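Local coordinates for beta-galactosidase (Bacillus circulans subsp. alkalophilus, PDB 3TTY), which hydrolyses terminal non-reducing beta-D-galactose residues from beta-galactosides, working as a trimeric TIM-barrel glycoside hydrolase, at residues 435-440 against 597-602; 55-60 against 129-134; 31-36 against 70-75; 205-208 against 212-215; 559-564 against 569-574. One frame throughout, in Å; residues are numbered along the deposited sequence.

How the interactions relate
From the N terminus, interaction 3 closes first, bringing the ends of helices 22-35 and 60-71 together on the TIM barrel. Interaction 2 crosses it, because 55-60 falls between 31-36 and 70-75 while its partner, 129-134, comes later; their nearest atoms stay about 12 Å apart. Interaction 4 follows in series, a short hairpin that leads into helix 215-243, where a second subunit approaches. Interaction 1 then closes a long loop in the region 397-608, joining the end of helix 423-435 to helix 591-604. Within that loop lies the hairpin of interaction 5, and the two touch through Leu597 CD1 and Leu572 CD2, 4.3 Å apart.

Interaction 1: residues 435-440 against 597-602; sequences YKQNIQ and LIANLC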
# COMPACT_ATOMS: atom_id res chain seq x y z
N TYR A 435 -12.28 -19.44 -27.51
CA TYR A 435 -11.47 -20.55 -27.02
C TYR A 435 -12.36 -21.72 -26.61
O TYR A 435 -12.12 -22.85 -27.02
CB TYR A 435 -10.62 -20.05 -25.85
CG TYR A 435 -9.84 -21.07 -25.05
CD1 TYR A 435 -8.50 -21.33 -25.33
CD2 TYR A 435 -10.42 -21.72 -23.97
CE1 TYR A 435 -7.77 -22.25 -24.58
CE2 TYR A 435 -9.70 -22.65 -23.21
CZ TYR A 435 -8.37 -22.90 -23.53
OH TYR A 435 -7.64 -23.80 -22.78
N LYS A 436 -13.40 -21.44 -25.84
CA LYS A 436 -14.27 -22.49 -25.31
C LYS A 436 -15.03 -23.26 -26.37
O LYS A 436 -15.59 -24.32 -26.09
CB LYS A 436 -15.25 -21.91 -24.30
CG LYS A 436 -14.63 -21.53 -22.98
CD LYS A 436 -15.64 -20.78 -22.12
CE LYS A 436 -15.04 -20.42 -20.77
NZ LYS A 436 -15.90 -19.44 -20.02
N GLN A 437 -15.06 -22.73 -27.59
CA GLN A 437 -15.81 -23.37 -28.66
C GLN A 437 -14.86 -23.87 -29.74
O GLN A 437 -15.30 -24.35 -30.78
CB GLN A 437 -16.86 -22.41 -29.24
CG GLN A 437 -17.85 -21.92 -28.18
CD GLN A 437 -18.86 -20.91 -28.73
OE1 GLN A 437 -19.15 -20.89 -29.92
NE2 GLN A 437 -19.41 -20.09 -27.84
N ASN A 438 -13.56 -23.78 -29.47
CA ASN A 438 -12.56 -24.24 -30.42
C ASN A 438 -12.71 -23.53 -31.77
O ASN A 438 -12.49 -24.12 -32.83
CB ASN A 438 -12.61 -25.77 -30.58
CG ASN A 438 -12.44 -26.51 -29.26
OD1 ASN A 438 -11.65 -26.12 -28.40
ND2 ASN A 438 -13.19 -27.59 -29.09
N ILE A 439 -13.10 -22.26 -31.73
CA ILE A 439 -13.16 -21.46 -32.94
C ILE A 439 -11.76 -20.92 -33.16
O ILE A 439 -11.24 -20.20 -32.31
CB ILE A 439 -14.13 -20.26 -32.82
CG1 ILE A 439 -15.53 -20.71 -32.37
CG2 ILE A 439 -14.21 -19.50 -34.14
CD1 ILE A 439 -16.37 -21.30 -33.48
N GLN A 440 -11.16 -21.27 -34.28
CA GLN A 440 -9.81 -20.82 -34.59
C GLN A 440 -9.79 -19.30 -34.71
O GLN A 440 -10.58 -18.72 -35.45
CB GLN A 440 -9.33 -21.46 -35.88
CG GLN A 440 -7.92 -21.09 -36.27
CD GLN A 440 -6.86 -21.69 -35.35
OE1 GLN A 440 -7.16 -22.60 -34.55
NE2 GLN A 440 -5.63 -21.19 -35.45
N LEU A 597 -23.49 -15.19 -28.21
CA LEU A 597 -23.13 -14.18 -29.21
C LEU A 597 -22.13 -14.72 -30.22
O LEU A 597 -22.34 -14.66 -31.43
CB LEU A 597 -22.57 -12.93 -28.52
CG LEU A 597 -22.25 -11.76 -29.47
CD1 LEU A 597 -23.52 -11.35 -30.20
CD2 LEU A 597 -21.63 -10.57 -28.74
N ILE A 598 -21.03 -15.25 -29.70
CA ILE A 598 -19.98 -15.84 -30.52
C ILE A 598 -20.50 -16.95 -31.41
O ILE A 598 -20.18 -17.02 -32.60
CB ILE A 598 -18.89 -16.42 -29.62
CG1 ILE A 598 -18.19 -15.27 -28.90
CG2 ILE A 598 -17.91 -17.23 -30.43
CD1 ILE A 598 -17.60 -14.23 -29.82
N ALA A 599 -21.30 -17.84 -30.83
CA ALA A 599 -21.92 -18.93 -31.57
C ALA A 599 -22.78 -18.39 -32.72
O ALA A 599 -22.74 -18.91 -33.85
CB ALA A 599 -22.75 -19.79 -30.63
N ASN A 600 -23.55 -17.34 -32.44
CA ASN A 600 -24.39 -16.74 -33.47
C ASN A 600 -23.57 -16.12 -34.58
O ASN A 600 -23.80 -16.41 -35.76
CB ASN A 600 -25.30 -15.68 -32.85
CG ASN A 600 -26.42 -16.30 -32.07
OD1 ASN A 600 -26.55 -17.52 -32.01
ND2 ASN A 600 -27.24 -15.46 -31.44
N LEU A 601 -22.61 -15.28 -34.20
CA LEU A 601 -21.79 -14.58 -35.17
C LEU A 601 -21.06 -15.55 -36.07
O LEU A 601 -20.97 -15.33 -37.27
CB LEU A 601 -20.81 -13.63 -34.48
CG LEU A 601 -21.48 -12.53 -33.64
CD1 LEU A 601 -20.56 -11.34 -33.44
CD2 LEU A 601 -22.80 -12.07 -34.26
N CYS A 602 -20.55 -16.65 -35.50
CA CYS A 602 -19.83 -17.65 -36.29
C CYS A 602 -20.76 -18.41 -37.25
O CYS A 602 -20.42 -18.64 -38.41
CB CYS A 602 -19.06 -18.62 -35.38
SG CYS A 602 -17.70 -17.86 -34.43
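Gln437 and Ala599 mark one of the closest backbone approaches, their CA atoms 8.1 Å apart, and Ile439 with Cys602 marks the other at 8.4 Å. Such spacings leave the meeting to side chains, and no hydrogen bond joins the two segments. Residues 597-602 are helical, whereas 435-440 leaves the end of helix 423-435 through a type I turn from Tyr435 to Asn438. Asn438, at positive phi (57°), is the C-prime residue of a Schellman motif: Asn438 N bonds Tyr435 O at 3.0 Å, and Ile439 N returns to Leu434 O.

Gln437 reaches across with its amide. Its CG lies anti to the carbonyl carbon (chi1 -58°) and the chain runs extended beyond it, which carries the amide out to the helix surface. There OE1 lies 3.8 Å from both Ala599 CA and Ala599 CB, and 3.9 Å from Ile598 CG2. These are van der Waals contacts; the polar anchor is Gln437 NE2, which donates to Gln595 O, a turn back on helix 591-604, a bond that would limit rotation of the amide. Ile439 makes the apolar half of the contact. Its CD1 approaches Cys602 SG at 3.8 Å and its CG2 the same sulfur at 3.9 Å, so the thiol is met by both branches of the isoleucine.

Around the contact, Ile598 and Ile439 both pack on Leu434 of helix 423-435, and Ile598 also on Ala433. Helix 591-604 thus packs on helix 423-435 through Ile598, and on Val585 and Tyr583 of strand 580-585 through Leu597 and Leu601 respectively.

Interaction 2: residues 55-60 against 129-134; sequences VSYDFT and AGKLAE
The Tyr57 ring has the aliphatic arm of Lys131 over one face, while the Phe59 ring meets Lys131 and Leu132 obliquely. Both aromatics belong to the loop between helices 47-50 and 60-71, and they pack on helix 119-135, one of the helices of the TIM-barrel domain. Lys131 CD stands 3.6 Å from the Tyr57 centroid, only 4° off the ring normal, a CH-pi contact over the centre. Its CE comes nearest to the rim, 3.5 Å from Tyr57 CE2. The Lys131 chain is extended as far as CE and then bends at chi4 (-62°), leaving NZ 4.9 Å from the centroid of Tyr57 in an off-centre cation-pi contact. An alanine in place of Tyr57 would probably strip the lysine methylenes of their aromatic cover and leave the ammonium group freer to swing.

Nearer the backbone of the lysine, Lys131 CB lies 3.9 Å from Phe59 CZ, and Leu132 CD2 reaches Phe59 CE1. Where helix 60-71 begins, Asp58 OD1 caps it, accepting from Thr60 N and, on its syn lone pair, from Thr60 OG1 at 2.9 Å.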
# COMPACT_ATOMS: atom_id res chain seq x y z
N VAL A 55 38.58 -0.71 -22.73
CA VAL A 55 39.54 -1.05 -23.76
C VAL A 55 39.81 -2.57 -23.90
O VAL A 55 40.37 -3.01 -24.89
CB VAL A 55 40.85 -0.27 -23.47
CG1 VAL A 55 42.06 -1.19 -23.40
CG2 VAL A 55 41.02 0.86 -24.46
N SER A 56 39.39 -3.36 -22.92
CA SER A 56 39.79 -4.76 -22.85
C SER A 56 38.63 -5.73 -23.08
O SER A 56 37.59 -5.61 -22.46
CB SER A 56 40.44 -5.07 -21.51
OG SER A 56 41.54 -4.20 -21.26
N TYR A 57 38.85 -6.70 -23.98
CA TYR A 57 37.85 -7.71 -24.33
C TYR A 57 38.44 -9.12 -24.28
O TYR A 57 39.48 -9.40 -24.89
CB TYR A 57 37.26 -7.44 -25.73
CG TYR A 57 36.51 -6.12 -25.86
CD1 TYR A 57 35.14 -6.05 -25.65
CD2 TYR A 57 37.17 -4.95 -26.19
CE1 TYR A 57 34.45 -4.86 -25.76
CE2 TYR A 57 36.49 -3.74 -26.30
CZ TYR A 57 35.14 -3.71 -26.09
OH TYR A 57 34.47 -2.52 -26.20
N ASP A 58 37.78 -10.01 -23.55
CA ASP A 58 38.22 -11.39 -23.46
C ASP A 58 37.12 -12.35 -23.90
O ASP A 58 36.08 -12.44 -23.26
CB ASP A 58 38.69 -11.73 -22.04
CG ASP A 58 39.10 -13.19 -21.91
OD1 ASP A 58 39.74 -13.72 -22.85
OD2 ASP A 58 38.78 -13.82 -20.88
N PHE A 59 37.37 -13.07 -24.99
CA PHE A 59 36.39 -13.99 -25.54
C PHE A 59 36.87 -15.44 -25.45
O PHE A 59 36.15 -16.36 -25.86
CB PHE A 59 36.11 -13.66 -27.01
CG PHE A 59 35.42 -12.33 -27.23
CD1 PHE A 59 34.04 -12.21 -27.09
CD2 PHE A 59 36.15 -11.22 -27.64
CE1 PHE A 59 33.41 -11.00 -27.32
CE2 PHE A 59 35.52 -10.00 -27.87
CZ PHE A 59 34.14 -9.89 -27.72
N THR A 60 38.07 -15.66 -24.92
CA THR A 60 38.64 -17.01 -24.89
C THR A 60 37.76 -18.00 -24.14
O THR A 60 37.60 -19.14 -24.57
CB THR A 60 40.10 -17.03 -24.35
OG1 THR A 60 40.11 -16.64 -22.97
CG2 THR A 60 40.97 -16.08 -25.17
N ALA A 129 28.34 -6.05 -29.54
CA ALA A 129 27.62 -6.83 -30.53
C ALA A 129 28.46 -6.97 -31.80
O ALA A 129 28.51 -8.03 -32.41
CB ALA A 129 26.28 -6.16 -30.84
N GLY A 130 29.13 -5.89 -32.19
CA GLY A 130 30.01 -5.91 -33.35
C GLY A 130 31.13 -6.92 -33.22
O GLY A 130 31.34 -7.74 -34.11
N LYS A 131 31.87 -6.87 -32.12
CA LYS A 131 33.00 -7.76 -31.92
C LYS A 131 32.58 -9.22 -31.85
O LYS A 131 33.30 -10.09 -32.33
CB LYS A 131 33.78 -7.39 -30.65
CG LYS A 131 34.63 -6.12 -30.79
CD LYS A 131 35.34 -5.79 -29.48
CE LYS A 131 36.34 -4.66 -29.66
NZ LYS A 131 37.41 -5.02 -30.63
N LEU A 132 31.44 -9.50 -31.25
CA LEU A 132 30.95 -10.88 -31.19
C LEU A 132 30.64 -11.41 -32.59
O LEU A 132 31.02 -12.53 -32.94
CB LEU A 132 29.69 -10.99 -30.31
CG LEU A 132 29.87 -10.89 -28.79
CD1 LEU A 132 28.56 -10.52 -28.13
CD2 LEU A 132 30.43 -12.18 -28.20
N ALA A 133 29.95 -10.61 -33.40
CA ALA A 133 29.55 -11.07 -34.72
C ALA A 133 30.78 -11.22 -35.60
O ALA A 133 30.90 -12.18 -36.36
CB ALA A 133 28.51 -10.13 -35.36
N GLU A 134 31.70 -10.28 -35.49
CA GLU A 134 32.95 -10.37 -36.23
C GLU A 134 33.72 -11.63 -35.84
O GLU A 134 34.18 -12.38 -36.71
CB GLU A 134 33.80 -9.12 -36.01
CG GLU A 134 35.24 -9.26 -36.53
CD GLU A 134 36.08 -8.01 -36.28
OE1 GLU A 134 36.73 -7.53 -37.24
OE2 GLU A 134 36.09 -7.51 -35.13

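Interaction 3: residues 31-36 against 70-75; sequences MFNLAG and TKENIY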
# COMPACT_ATOMS: atom_id res chain seq x y z
N MET A 31 24.04 -35.06 -20.01
CA MET A 31 22.60 -34.96 -19.71
C MET A 31 21.78 -34.31 -20.83
O MET A 31 20.64 -34.71 -21.08
CB MET A 31 22.37 -34.29 -18.34
CG MET A 31 22.68 -35.23 -17.15
SD MET A 31 22.52 -34.60 -15.46
CE MET A 31 24.13 -33.87 -15.21
N PHE A 32 22.36 -33.33 -21.53
CA PHE A 32 21.67 -32.70 -22.67
C PHE A 32 21.39 -33.75 -23.74
O PHE A 32 20.32 -33.75 -24.36
CB PHE A 32 22.47 -31.51 -23.25
CG PHE A 32 22.60 -30.32 -22.31
CD1 PHE A 32 21.88 -30.26 -21.13
CD2 PHE A 32 23.47 -29.27 -22.61
CE1 PHE A 32 22.01 -29.17 -20.27
CE2 PHE A 32 23.60 -28.18 -21.76
CZ PHE A 32 22.87 -28.13 -20.58
N ASN A 33 22.33 -34.65 -23.97
CA ASN A 33 22.11 -35.72 -24.94
C ASN A 33 21.02 -36.69 -24.49
O ASN A 33 20.18 -37.08 -25.29
CB ASN A 33 23.42 -36.44 -25.27
CG ASN A 33 24.38 -35.58 -26.10
OD1 ASN A 33 23.97 -34.94 -27.08
ND2 ASN A 33 25.65 -35.54 -25.70
N LEU A 34 21.03 -37.06 -23.21
CA LEU A 34 19.97 -37.87 -22.65
C LEU A 34 18.59 -37.24 -22.85
O LEU A 34 17.61 -37.94 -23.09
CB LEU A 34 20.19 -38.10 -21.15
CG LEU A 34 21.37 -38.98 -20.77
CD1 LEU A 34 21.40 -39.22 -19.27
CD2 LEU A 34 21.30 -40.31 -21.53
N ALA A 35 18.52 -35.92 -22.72
CA ALA A 35 17.23 -35.22 -22.77
C ALA A 35 16.84 -34.76 -24.18
O ALA A 35 15.75 -34.22 -24.36
CB ALA A 35 17.21 -34.05 -21.79
N GLY A 36 17.71 -34.99 -25.16
CA GLY A 36 17.45 -34.56 -26.52
C GLY A 36 17.44 -33.04 -26.66
O GLY A 36 16.71 -32.49 -27.48
N THR A 70 29.67 -27.33 -29.90
CA THR A 70 29.77 -27.68 -31.31
C THR A 70 30.17 -29.15 -31.44
O THR A 70 29.71 -29.85 -32.34
CB THR A 70 30.78 -26.77 -32.03
OG1 THR A 70 30.27 -25.43 -32.02
CG2 THR A 70 30.97 -27.21 -33.47
N LYS A 71 31.02 -29.63 -30.53
CA LYS A 71 31.42 -31.03 -30.49
C LYS A 71 30.21 -31.96 -30.35
O LYS A 71 30.17 -33.04 -30.94
CB LYS A 71 32.43 -31.26 -29.37
CG LYS A 71 33.38 -32.42 -29.61
CD LYS A 71 34.67 -32.27 -28.79
CE LYS A 71 34.40 -32.28 -27.28
NZ LYS A 71 35.64 -32.01 -26.46
N GLU A 72 29.21 -31.53 -29.58
CA GLU A 72 27.96 -32.29 -29.43
C GLU A 72 26.96 -31.95 -30.52
O GLU A 72 25.82 -32.41 -30.48
CB GLU A 72 27.32 -32.01 -28.08
CG GLU A 72 28.19 -32.34 -26.91
CD GLU A 72 28.71 -33.75 -27.00
OE1 GLU A 72 27.91 -34.65 -27.32
OE2 GLU A 72 29.91 -33.96 -26.77
N ASN A 73 27.36 -31.12 -31.48
CA ASN A 73 26.45 -30.65 -32.52
C ASN A 73 25.19 -29.99 -31.94
O ASN A 73 24.10 -30.06 -32.52
CB ASN A 73 26.09 -31.78 -33.51
CG ASN A 73 25.39 -31.26 -34.78
OD1 ASN A 73 24.40 -31.84 -35.23
ND2 ASN A 73 25.91 -30.17 -35.34
N ILE A 74 25.35 -29.35 -30.79
CA ILE A 74 24.30 -28.51 -30.23
C ILE A 74 24.39 -27.13 -30.86
O ILE A 74 25.48 -26.58 -31.02
CB ILE A 74 24.42 -28.40 -28.71
CG1 ILE A 74 24.10 -29.75 -28.06
CG2 ILE A 74 23.51 -27.32 -28.16
CD1 ILE A 74 24.38 -29.81 -26.57
N TYR A 75 23.24 -26.59 -31.25
CA TYR A 75 23.17 -25.30 -31.93
C TYR A 75 23.12 -24.13 -30.96
O TYR A 75 22.68 -24.28 -29.82
CB TYR A 75 21.97 -25.26 -32.87
CG TYR A 75 22.14 -26.18 -34.07
CD1 TYR A 75 23.02 -25.87 -35.09
CD2 TYR A 75 21.41 -27.37 -34.16
CE1 TYR A 75 23.18 -26.71 -36.19
CE2 TYR A 75 21.56 -28.23 -35.25
CZ TYR A 75 22.45 -27.89 -36.26
OH TYR A 75 22.61 -28.72 -37.34
O HOH W 1 24.72 -35.07 -29.49
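Asn33 and Glu72 meet through a side-chain hydrogen bond between the C-terminal ends of helices 22-35 and 60-71 of the TIM barrel, each helix closed by a Schellman motif with Gly36 or Asn73 at positive phi. Asn33 CG lies anti to its carbonyl carbon, beside the backbone N, and from there ND2 donates to Glu72 OE1 at 2.9 Å, with an N-H...O angle of 155°. The acceptor lies close to the amide plane, but the donor comes from above the carboxylate plane, and the two planes stand 60° apart. A bend at chi2 (-53°) turns the Glu72 carboxylate aside from an extended course, where OE1 meets Asn33 and OE2 forms a salt bridge with Arg68. The carboxylate thus has a different partner for each oxygen, and the two bonds together restrict its rotation.

Deeper in, Phe32 and Ile74 supply the apolar part. Ile74 points its extended CG1-CD1 branch at the edge of the Phe32 ring, where CD1 lies 4.1 Å from Phe32 CD2. The same ring meets Tyr15 edge-to-face. A water donates to Glu72 O at 3.0 Å; its link to Asn33 OD1 is doubtfully short at 2.5 Å.

Interaction 4: residues 205-208 against 212-215; sequences EEWS and TNFQ
Glu205 O takes the shortest sound polar bond of this contact, from Asn213 N at 3.0 Å. The N-H...O angle is 154° and the donor lies in the carbonyl plane. Thr212 CA adds a C-H...O contact to the same oxygen at 3.3 Å. Beyond it, Glu205 bends at chi2 (-68°), bringing its carboxylate across Asn213: OE2 is 3.3 Å from Asn213 CB and takes a weak bond from ND2, with the carboxylate and amide planes 82° apart. Its stronger partners lie elsewhere, OE1 with His189 and OE2 with Gly110 N of the second subunit.

These bonds belong to a short beta hairpin of strands 206-207 and 211-212, in which Glu206 and Thr212 form a non-hydrogen-bonded pair. On their shared face Glu206 CG rests 3.5 Å from Thr212 OG1, which hydrogen-bonds Ser218 OG; the Glu206 carboxylate goes on to Arg222 and Ser218. Trp207 folds back over the turn, one ring face over Thr212 N, with CZ3 3.2 Å from Asn213 OD1. An alanine at Asn213 would probably cost Glu205 OE2 its weak amide donor and open a gap beside the indole. Trp207 also packs on Trp315 of the second subunit, a residue of the galactose pocket.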
# COMPACT_ATOMS: atom_id res chain seq x y z
N GLU A 205 3.49 15.29 -13.76
CA GLU A 205 2.07 15.09 -14.06
C GLU A 205 1.46 13.79 -13.52
O GLU A 205 0.25 13.61 -13.58
CB GLU A 205 1.84 15.10 -15.58
CG GLU A 205 2.25 16.38 -16.28
CD GLU A 205 1.38 17.58 -15.92
OE1 GLU A 205 1.59 18.65 -16.53
OE2 GLU A 205 0.51 17.47 -15.02
N GLU A 206 2.29 12.88 -13.03
CA GLU A 206 1.80 11.53 -12.76
C GLU A 206 1.88 11.17 -11.29
O GLU A 206 2.64 11.77 -10.54
CB GLU A 206 2.55 10.48 -13.60
CG GLU A 206 2.21 10.59 -15.08
CD GLU A 206 2.77 9.46 -15.94
OE1 GLU A 206 2.75 9.60 -17.18
OE2 GLU A 206 3.24 8.44 -15.38
N TRP A 207 1.08 10.19 -10.89
CA TRP A 207 1.18 9.66 -9.55
C TRP A 207 0.60 8.26 -9.50
O TRP A 207 -0.15 7.86 -10.39
CB TRP A 207 0.49 10.56 -8.53
CG TRP A 207 -1.03 10.65 -8.66
CD1 TRP A 207 -1.96 9.99 -7.91
CD2 TRP A 207 -1.77 11.47 -9.59
NE1 TRP A 207 -3.23 10.34 -8.30
CE2 TRP A 207 -3.15 11.25 -9.33
CE3 TRP A 207 -1.41 12.36 -10.61
CZ2 TRP A 207 -4.16 11.88 -10.05
CZ3 TRP A 207 -2.43 12.99 -11.33
CH2 TRP A 207 -3.78 12.75 -11.04
N SER A 208 0.98 7.52 -8.46
CA SER A 208 0.43 6.19 -8.21
C SER A 208 0.61 5.25 -9.37
O SER A 208 -0.18 4.33 -9.55
CB SER A 208 -1.06 6.28 -7.85
OG SER A 208 -1.23 6.96 -6.61
N THR A 212 -2.58 10.35 -14.16
CA THR A 212 -1.95 11.52 -14.78
C THR A 212 -2.93 12.68 -14.93
O THR A 212 -4.12 12.48 -15.09
CB THR A 212 -1.38 11.17 -16.17
OG1 THR A 212 -0.49 12.21 -16.60
CG2 THR A 212 -2.51 11.01 -17.19
N ASN A 213 -2.39 13.90 -14.87
CA ASN A 213 -3.16 15.11 -15.12
C ASN A 213 -3.27 15.41 -16.62
O ASN A 213 -4.22 16.06 -17.06
CB ASN A 213 -2.49 16.29 -14.44
CG ASN A 213 -2.50 16.18 -12.94
OD1 ASN A 213 -3.51 15.84 -12.34
ND2 ASN A 213 -1.37 16.44 -12.32
N PHE A 214 -2.29 14.94 -17.38
CA PHE A 214 -2.19 15.25 -18.81
C PHE A 214 -1.91 14.00 -19.64
O PHE A 214 -0.76 13.68 -19.90
CB PHE A 214 -1.10 16.31 -19.04
CG PHE A 214 -1.64 17.68 -19.16
CD1 PHE A 214 -2.03 18.39 -18.03
CD2 PHE A 214 -1.85 18.26 -20.41
CE1 PHE A 214 -2.59 19.66 -18.15
CE2 PHE A 214 -2.40 19.52 -20.53
CZ PHE A 214 -2.77 20.22 -19.40
N GLN A 215 -2.97 13.30 -20.06
CA GLN A 215 -2.74 11.99 -20.69
C GLN A 215 -1.94 12.10 -22.00
O GLN A 215 -1.19 11.18 -22.35
CB GLN A 215 -4.01 11.12 -20.84
CG GLN A 215 -5.35 11.70 -20.39
CD GLN A 215 -5.43 12.04 -18.91
OE1 GLN A 215 -5.16 13.18 -18.52
NE2 GLN A 215 -5.86 11.09 -18.08

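Interaction 5: residues 559-564 against 569-574; sequences AEYGAD and TPVLTR
Ala559 O accepts from both Val571 N, at 2.8 Å and nearly straight (179°), and Leu572 N, at 3.2 Å. Both donors come from the same face of its carbonyl plane. Two consecutive residues facing one are the mark of a classic beta bulge, here in the hairpin of strands 556-561 and 570-577. The return bond from Ala559 N to Leu572 O is weak, while past the bulge Tyr561 N donates to Thr569 O at 2.9 Å, nearly along the C=O axis.

The tight part lies on the side of Tyr561 and Val571. Val571 CB sits over the centre of the Tyr561 ring, 3.8 Å from its centroid and 12° off the normal, and CG2, anti to the backbone N of Val571, reaches Tyr561 CE2 at 3.5 Å. At the ring edge Thr569 OG1, which bonds Tyr566 O, lies in plane, 3.4 Å from Tyr561 CD1. The ring is held further by Tyr561 OH bonding to Asp548 O. Ala559 CB and Leu572 CB complete the apolar side at 3.9 Å.

The looser side belongs to Glu560 and Pro570, whose side chains part company at their bridge. Both are partly exposed, and the Glu560 carboxylate turns to Arg531 instead of crossing the hairpin. The chemistry implies a hairpin held across the bulge by backbone bonds, with the CH-pi contact of Val571 on Tyr561 fixing one side and the charge on the other, Glu560, paired with Arg531 outside the hairpin.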
# COMPACT_ATOMS: atom_id res chain seq x y z
N ALA A 559 -31.49 -6.66 -28.04
CA ALA A 559 -31.62 -6.82 -26.59
C ALA A 559 -31.56 -5.47 -25.89
O ALA A 559 -30.90 -4.55 -26.36
CB ALA A 559 -30.54 -7.76 -26.04
N GLU A 560 -32.23 -5.38 -24.75
CA GLU A 560 -32.34 -4.14 -23.99
C GLU A 560 -31.95 -4.34 -22.53
O GLU A 560 -31.97 -5.45 -22.02
CB GLU A 560 -33.79 -3.66 -24.03
CG GLU A 560 -34.40 -3.71 -25.41
CD GLU A 560 -35.89 -3.42 -25.40
OE1 GLU A 560 -36.55 -3.74 -24.38
OE2 GLU A 560 -36.38 -2.86 -26.41
N TYR A 561 -31.61 -3.24 -21.86
CA TYR A 561 -31.31 -3.30 -20.43
C TYR A 561 -32.55 -3.68 -19.62
O TYR A 561 -33.68 -3.41 -20.04
CB TYR A 561 -30.77 -1.96 -19.92
CG TYR A 561 -29.40 -1.59 -20.40
CD1 TYR A 561 -29.21 -0.51 -21.26
CD2 TYR A 561 -28.27 -2.30 -19.99
CE1 TYR A 561 -27.96 -0.16 -21.70
CE2 TYR A 561 -27.01 -1.96 -20.43
CZ TYR A 561 -26.86 -0.88 -21.29
OH TYR A 561 -25.62 -0.51 -21.73
N GLY A 562 -32.33 -4.30 -18.47
CA GLY A 562 -33.42 -4.79 -17.66
C GLY A 562 -33.73 -3.97 -16.43
O GLY A 562 -34.79 -4.14 -15.83
N ALA A 563 -32.82 -3.08 -16.05
CA ALA A 563 -32.95 -2.35 -14.79
C ALA A 563 -32.38 -0.94 -14.86
O ALA A 563 -31.80 -0.54 -15.88
CB ALA A 563 -32.29 -3.12 -13.66
N ASP A 564 -32.55 -0.19 -13.77
CA ASP A 564 -31.97 1.14 -13.65
C ASP A 564 -32.68 2.12 -14.58
O ASP A 564 -33.56 1.71 -15.35
CB ASP A 564 -30.46 1.10 -13.94
CG ASP A 564 -29.64 1.83 -12.90
OD1 ASP A 564 -30.14 2.84 -12.36
OD2 ASP A 564 -28.51 1.39 -12.61
N THR A 569 -33.61 0.29 -22.84
CA THR A 569 -32.86 0.90 -23.93
C THR A 569 -31.88 -0.15 -24.47
O THR A 569 -31.60 -1.13 -23.78
CB THR A 569 -32.14 2.20 -23.49
OG1 THR A 569 -31.30 1.93 -22.36
CG2 THR A 569 -33.16 3.28 -23.10
N PRO A 570 -31.38 0.04 -25.69
CA PRO A 570 -30.58 -1.01 -26.35
C PRO A 570 -29.27 -1.34 -25.66
O PRO A 570 -28.54 -0.44 -25.22
CB PRO A 570 -30.31 -0.41 -27.74
CG PRO A 570 -31.36 0.66 -27.93
CD PRO A 570 -31.60 1.21 -26.56
N VAL A 571 -28.96 -2.63 -25.56
CA VAL A 571 -27.66 -3.07 -25.05
C VAL A 571 -26.96 -3.97 -26.08
O VAL A 571 -25.72 -4.09 -26.09
CB VAL A 571 -27.76 -3.74 -23.67
CG1 VAL A 571 -28.65 -4.99 -23.72
CG2 VAL A 571 -26.38 -4.07 -23.12
N LEU A 572 -27.74 -4.58 -26.97
CA LEU A 572 -27.16 -5.28 -28.12
C LEU A 572 -27.83 -4.85 -29.42
O LEU A 572 -29.06 -4.92 -29.56
CB LEU A 572 -27.26 -6.79 -27.96
CG LEU A 572 -26.68 -7.59 -29.13
CD1 LEU A 572 -25.18 -7.35 -29.27
CD2 LEU A 572 -26.98 -9.10 -29.00
N THR A 573 -27.02 -4.39 -30.37
CA THR A 573 -27.56 -3.94 -31.65
C THR A 573 -26.85 -4.61 -32.82
O THR A 573 -25.70 -5.03 -32.70
CB THR A 573 -27.48 -2.40 -31.79
OG1 THR A 573 -26.11 -2.00 -31.92
CG2 THR A 573 -28.11 -1.71 -30.56
N ARG A 574 -27.57 -4.72 -33.94
CA ARG A 574 -27.02 -5.25 -35.18
C ARG A 574 -27.32 -4.27 -36.32
O ARG A 574 -28.48 -3.99 -36.61
CB ARG A 574 -27.63 -6.62 -35.52
CG ARG A 574 -27.15 -7.23 -36.83
CD ARG A 574 -27.90 -8.52 -37.17
NE ARG A 574 -27.33 -9.23 -38.31
CZ ARG A 574 -27.72 -9.08 -39.57
NH1 ARG A 574 -28.70 -8.23 -39.86
NH2 ARG A 574 -27.15 -9.77 -40.54